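Side-chain contacts in tailspike protein (Siphovirus 9NA, PDB 3RIQ), which binds Salmonella lipopolysaccharide as the receptor-recognising tailspike of the phage and, as an endorhamnosidase, probably cleaves its O-antigen chains: residues Y20-L23 with Q24-A27; Q393-A396 with V397-P400. All blocks are in the same frame, centred on the assembly; numbering follows the deposited sequence.

Both contacts are local, each made within eight consecutive residues, and they lie far apart on the elongated right-handed beta-helix of this trimeric tailspike: their centres are 61 Å apart and their nearest atoms about 51 Å. Interaction 1 comes first along the chain, where the loop after strand 14-16 runs into helix 23-29 close to the N-terminal end. Interaction 2 follows much later, where the loop after strand 381-388 enters strand 397-399, towards the other end of the run of parallel strands. One contact starts a helix by capping it, the other pairs two tyrosines at the start of a strand; without touching, they are independent local details of the same long chain.

Interaction 1 (Y20-L23 with Q24-A27); sequences YMTL and QEAA
Thr22, the N-cap of helix 23-29, and Glu25 form a capping box: Glu25 N donates to Thr22 OG1 at 3.0 Å, and the carboxylate of Glu25 reaches back so that its OE1 accepts from Thr22 N, also at 3.0 Å, this donor standing well above the carboxylate plane. In addition to the box, the same OE1 of Glu25 takes Met21 N at 2.8 Å, nearly along its own C-O axis. Neither bond to OE1 is straight, with N-H...O angles of 132° from Met21 and 141° from Thr22, as suits one oxygen shared by neighbouring amides; the bond to OG1 is straighter. Thr22 can offer that oxygen because its chi1 of 67° sets OG1 between the backbone N and the carbonyl carbon, facing the first turn. Behind the cap the helical ladder begins, Ala26 N bonding to Thr22 O and Ala27 N to Leu23 O at 2.8 Å.

Gln24 turns its amide elsewhere, OE1 accepting from Asp49 N and NE2 bonding to Thr28 OG1. Leu23 and Ala27 both pack on Val48 of strand 46-49, placing the helix against the beta-helix, and Tyr20 also packs on Lys9 of a second subunit. Within the turn, the Tyr20 ring lies against the helix backbone. Glu25 O and Ala26 CA sit over the same face, and the latter makes a CH-pi contact 4.0 Å from the ring centroid. On that same side, out beyond the rim, the Ala26 CB methyl comes 3.6 Å from Tyr20 CD2.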
ATOM      1  N   TYR A  20     -37.975   0.224 -34.363  1.00 17.23           N
ATOM      2  CA  TYR A  20     -38.192   1.679 -34.595  1.00 16.75           C
ATOM      3  C   TYR A  20     -37.185   2.252 -35.588  1.00 18.60           C
ATOM      4  O   TYR A  20     -36.131   1.655 -35.848  1.00 19.82           O
ATOM      5  CB  TYR A  20     -38.159   2.480 -33.274  1.00 17.59           C
ATOM      6  CG  TYR A  20     -39.012   1.809 -32.231  1.00 16.34           C
ATOM      7  CD1 TYR A  20     -40.385   2.051 -32.166  1.00 17.11           C
ATOM      8  CD2 TYR A  20     -38.466   0.856 -31.373  1.00 14.68           C
ATOM      9  CE1 TYR A  20     -41.184   1.382 -31.263  1.00 18.40           C
ATOM     10  CE2 TYR A  20     -39.264   0.176 -30.461  1.00 15.49           C
ATOM     11  CZ  TYR A  20     -40.625   0.425 -30.424  1.00 16.62           C
ATOM     12  OH  TYR A  20     -41.409  -0.291 -29.529  1.00 17.43           O
ATOM     13  N   MET A  21     -37.490   3.442 -36.095  1.00 18.48           N
ATOM     14  CA  MET A  21     -36.523   4.135 -36.951  1.00 20.06           C
ATOM     15  C   MET A  21     -35.496   4.912 -36.142  1.00 18.84           C
ATOM     16  O   MET A  21     -34.334   5.013 -36.545  1.00 20.73           O
ATOM     17  CB  MET A  21     -37.226   5.063 -37.950  1.00 21.10           C
ATOM     18  CG  MET A  21     -37.915   4.327 -39.090  1.00 26.95           C
ATOM     19  SD  MET A  21     -36.734   3.362 -40.063  1.00 37.58           S
ATOM     20  CE  MET A  21     -35.851   4.629 -40.978  1.00 37.89           C
ATOM     21  N   THR A  22     -35.913   5.458 -34.997  1.00 17.23           N
ATOM     22  CA  THR A  22     -35.037   6.342 -34.212  1.00 15.81           C
ATOM     23  C   THR A  22     -34.962   5.869 -32.766  1.00 15.04           C
ATOM     24  O   THR A  22     -35.882   5.199 -32.254  1.00 15.24           O
ATOM     25  CB  THR A  22     -35.509   7.816 -34.195  1.00 15.35           C
ATOM     26  OG1 THR A  22     -36.738   7.925 -33.487  1.00 15.81           O
ATOM     27  CG2 THR A  22     -35.688   8.396 -35.622  1.00 16.93           C
ATOM     28  N   LEU A  23     -33.910   6.312 -32.082  1.00 15.78           N
ATOM     29  CA  LEU A  23     -33.763   6.077 -30.662  1.00 15.18           C
ATOM     30  C   LEU A  23     -34.858   6.788 -29.851  1.00 15.30           C
ATOM     31  O   LEU A  23     -35.366   6.227 -28.873  1.00 14.21           O
ATOM     32  CB  LEU A  23     -32.373   6.517 -30.203  1.00 15.99           C
ATOM     33  CG  LEU A  23     -31.977   6.088 -28.798  1.00 16.39           C
ATOM     34  CD1 LEU A  23     -32.187   4.578 -28.524  1.00 17.39           C
ATOM     35  CD2 LEU A  23     -30.477   6.524 -28.597  1.00 17.59           C
ATOM     36  N   GLN A  24     -35.275   7.973 -30.290  1.00 14.79           N
ATOM     37  CA  GLN A  24     -36.392   8.660 -29.626  1.00 14.30           C
ATOM     38  C   GLN A  24     -37.686   7.834 -29.700  1.00 14.88           C
ATOM     39  O   GLN A  24     -38.395   7.681 -28.688  1.00 14.22           O
ATOM     40  CB  GLN A  24     -36.639  10.055 -30.224  1.00 14.03           C
ATOM     41  CG  GLN A  24     -37.870  10.754 -29.589  1.00 14.47           C
ATOM     42  CD  GLN A  24     -37.573  11.088 -28.123  1.00 13.50           C
ATOM     43  OE1 GLN A  24     -36.727  11.942 -27.829  1.00 15.47           O
ATOM     44  NE2 GLN A  24     -38.200  10.357 -27.208  1.00 14.04           N
ATOM     45  N   GLU A  25     -37.986   7.263 -30.864  1.00 15.31           N
ATOM     46  CA  GLU A  25     -39.206   6.436 -30.951  1.00 15.97           C
ATOM     47  C   GLU A  25     -39.149   5.250 -29.982  1.00 15.33           C
ATOM     48  O   GLU A  25     -40.138   4.912 -29.324  1.00 15.13           O
ATOM     49  CB  GLU A  25     -39.390   5.924 -32.376  1.00 16.08           C
ATOM     50  CG  GLU A  25     -39.881   6.976 -33.361  1.00 16.89           C
ATOM     51  CD  GLU A  25     -39.613   6.638 -34.818  1.00 21.94           C
ATOM     52  OE1 GLU A  25     -38.887   5.662 -35.103  1.00 24.23           O
ATOM     53  OE2 GLU A  25     -40.116   7.379 -35.683  1.00 26.39           O
ATOM     54  N   ALA A  26     -37.971   4.640 -29.860  1.00 15.34           N
ATOM     55  CA  ALA A  26     -37.781   3.519 -28.933  1.00 14.13           C
ATOM     56  C   ALA A  26     -37.918   3.989 -27.465  1.00 14.88           C
ATOM     57  O   ALA A  26     -38.593   3.337 -26.660  1.00 13.45           O
ATOM     58  CB  ALA A  26     -36.415   2.852 -29.183  1.00 14.61           C
ATOM     59  N   ALA A  27     -37.315   5.141 -27.142  1.00 14.34           N
ATOM     60  CA  ALA A  27     -37.396   5.695 -25.796  1.00 14.25           C
ATOM     61  C   ALA A  27     -38.833   6.031 -25.417  1.00 14.55           C
ATOM     62  O   ALA A  27     -39.238   5.772 -24.273  1.00 14.70           O
ATOM     63  CB  ALA A  27     -36.556   6.948 -25.702  1.00 14.00           C
TER

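Interaction 2 (Q393-A396 with V397-P400); sequences QGYA and VYAP
Tyr395 and Tyr398 meet as an edge-to-face aromatic pair, the edge of Tyr398 directed at the face of Tyr395. The ring centroids are 5.1 Å apart and the planes stand at 65°, so the T is a tilted one. CD1 of Tyr398 does the touching: it lies over the Tyr395 face, displaced toward the rim, 3.6 Å from Tyr395 CD2 and 3.8 Å from Tyr395 CE2. Different first torsions bring the rings together, since CG of Tyr395 stays beside its own backbone N (chi1 -72°) whereas that of Tyr398 swings anti to its N (chi1 -173°).

The pair sits where a loop enters strand 397-399, one strand of a rung of the right-handed parallel beta-helix, between strands 374-376 and 417-419. Both tyrosines also rest on Leu418 of the latter strand, and Tyr398 shares backbone hydrogen bonds with Ile374 and Cys376 of the former. Val397, between them in sequence, turns its side chain away from the aromatic pair and into the protein, touching Ile385 of strand 381-388. Its CG2 lies alongside the preceding peptide, 3.4 Å from Ala396 C, a nearness owed largely to the covalent link, while the buried Ala396 itself leans on Val387.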
ATOM      1  N   GLN A 393      21.965  15.639 -11.527  1.00 18.09           N
ATOM      2  CA  GLN A 393      21.330  16.955 -11.619  1.00 18.63           C
ATOM      3  C   GLN A 393      20.393  17.229 -10.450  1.00 17.97           C
ATOM      4  O   GLN A 393      19.625  16.337 -10.004  1.00 18.53           O
ATOM      5  CB  GLN A 393      20.501  17.098 -12.894  1.00 17.82           C
ATOM      6  CG  GLN A 393      21.315  17.155 -14.157  1.00 19.22           C
ATOM      7  CD  GLN A 393      20.485  17.538 -15.386  1.00 20.52           C
ATOM      8  OE1 GLN A 393      19.257  17.402 -15.402  1.00 20.95           O
ATOM      9  NE2 GLN A 393      21.169  18.005 -16.433  1.00 22.02           N
ATOM     10  N   GLY A 394      20.437  18.461  -9.961  1.00 18.07           N
ATOM     11  CA  GLY A 394      19.417  18.946  -9.016  1.00 18.32           C
ATOM     12  C   GLY A 394      19.435  18.275  -7.651  1.00 16.86           C
ATOM     13  O   GLY A 394      20.507  17.830  -7.152  1.00 18.25           O
ATOM     14  N   TYR A 395      18.256  18.232  -7.030  1.00 16.29           N
ATOM     15  CA  TYR A 395      18.093  17.712  -5.661  1.00 15.11           C
ATOM     16  C   TYR A 395      17.214  16.465  -5.689  1.00 15.06           C
ATOM     17  O   TYR A 395      16.311  16.344  -6.523  1.00 15.56           O
ATOM     18  CB  TYR A 395      17.338  18.747  -4.827  1.00 15.76           C
ATOM     19  CG  TYR A 395      18.184  19.972  -4.486  1.00 17.62           C
ATOM     20  CD1 TYR A 395      18.746  20.121  -3.232  1.00 19.68           C
ATOM     21  CD2 TYR A 395      18.413  20.966  -5.435  1.00 20.34           C
ATOM     22  CE1 TYR A 395      19.545  21.245  -2.928  1.00 21.80           C
ATOM     23  CE2 TYR A 395      19.175  22.096  -5.151  1.00 22.62           C
ATOM     24  CZ  TYR A 395      19.739  22.230  -3.898  1.00 23.34           C
ATOM     25  OH  TYR A 395      20.501  23.349  -3.642  1.00 27.03           O
ATOM     26  N   ALA A 396      17.457  15.569  -4.740  1.00 13.82           N
ATOM     27  CA  ALA A 396      16.503  14.491  -4.473  1.00 14.51           C
ATOM     28  C   ALA A 396      15.201  15.034  -3.877  1.00 14.64           C
ATOM     29  O   ALA A 396      14.097  14.654  -4.318  1.00 14.62           O
ATOM     30  CB  ALA A 396      17.121  13.458  -3.531  1.00 14.40           C
ATOM     31  N   VAL A 397      15.338  15.910  -2.872  1.00 14.21           N
ATOM     32  CA  VAL A 397      14.201  16.584  -2.254  1.00 14.27           C
ATOM     33  C   VAL A 397      14.488  18.068  -2.172  1.00 14.47           C
ATOM     34  O   VAL A 397      15.402  18.507  -1.428  1.00 15.68           O
ATOM     35  CB  VAL A 397      13.864  16.031  -0.844  1.00 14.60           C
ATOM     36  CG1 VAL A 397      12.648  16.752  -0.252  1.00 16.34           C
ATOM     37  CG2 VAL A 397      13.576  14.511  -0.922  1.00 16.96           C
ATOM     38  N   TYR A 398      13.680  18.846  -2.904  1.00 14.81           N
ATOM     39  CA  TYR A 398      13.797  20.299  -2.873  1.00 14.87           C
ATOM     40  C   TYR A 398      12.500  20.819  -2.262  1.00 14.92           C
ATOM     41  O   TYR A 398      11.463  20.914  -2.927  1.00 14.70           O
ATOM     42  CB  TYR A 398      14.032  20.877  -4.275  1.00 15.60           C
ATOM     43  CG  TYR A 398      14.317  22.365  -4.256  1.00 16.55           C
ATOM     44  CD1 TYR A 398      15.615  22.825  -4.095  1.00 21.26           C
ATOM     45  CD2 TYR A 398      13.290  23.319  -4.392  1.00 18.14           C
ATOM     46  CE1 TYR A 398      15.895  24.190  -4.072  1.00 22.46           C
ATOM     47  CE2 TYR A 398      13.564  24.673  -4.365  1.00 21.22           C
ATOM     48  CZ  TYR A 398      14.871  25.100  -4.189  1.00 23.20           C
ATOM     49  OH  TYR A 398      15.184  26.447  -4.166  1.00 27.40           O
ATOM     50  N   ALA A 399      12.564  21.135  -0.976  1.00 15.09           N
ATOM     51  CA  ALA A 399      11.350  21.436  -0.200  1.00 15.84           C
ATOM     52  C   ALA A 399      11.710  22.444   0.908  1.00 15.95           C
ATOM     53  O   ALA A 399      11.585  22.152   2.094  1.00 15.29           O
ATOM     54  CB  ALA A 399      10.754  20.130   0.362  1.00 15.40           C
ATOM     55  N   PRO A 400      12.126  23.653   0.506  1.00 17.09           N
ATOM     56  CA  PRO A 400      12.796  24.556   1.450  1.00 17.71           C
ATOM     57  C   PRO A 400      12.007  24.879   2.711  1.00 18.07           C
ATOM     58  O   PRO A 400      12.603  25.086   3.761  1.00 18.16           O
ATOM     59  CB  PRO A 400      12.988  25.838   0.637  1.00 18.96           C
ATOM     60  CG  PRO A 400      12.864  25.445  -0.759  1.00 20.27           C
ATOM     61  CD  PRO A 400      12.117  24.187  -0.870  1.00 18.03           C
TER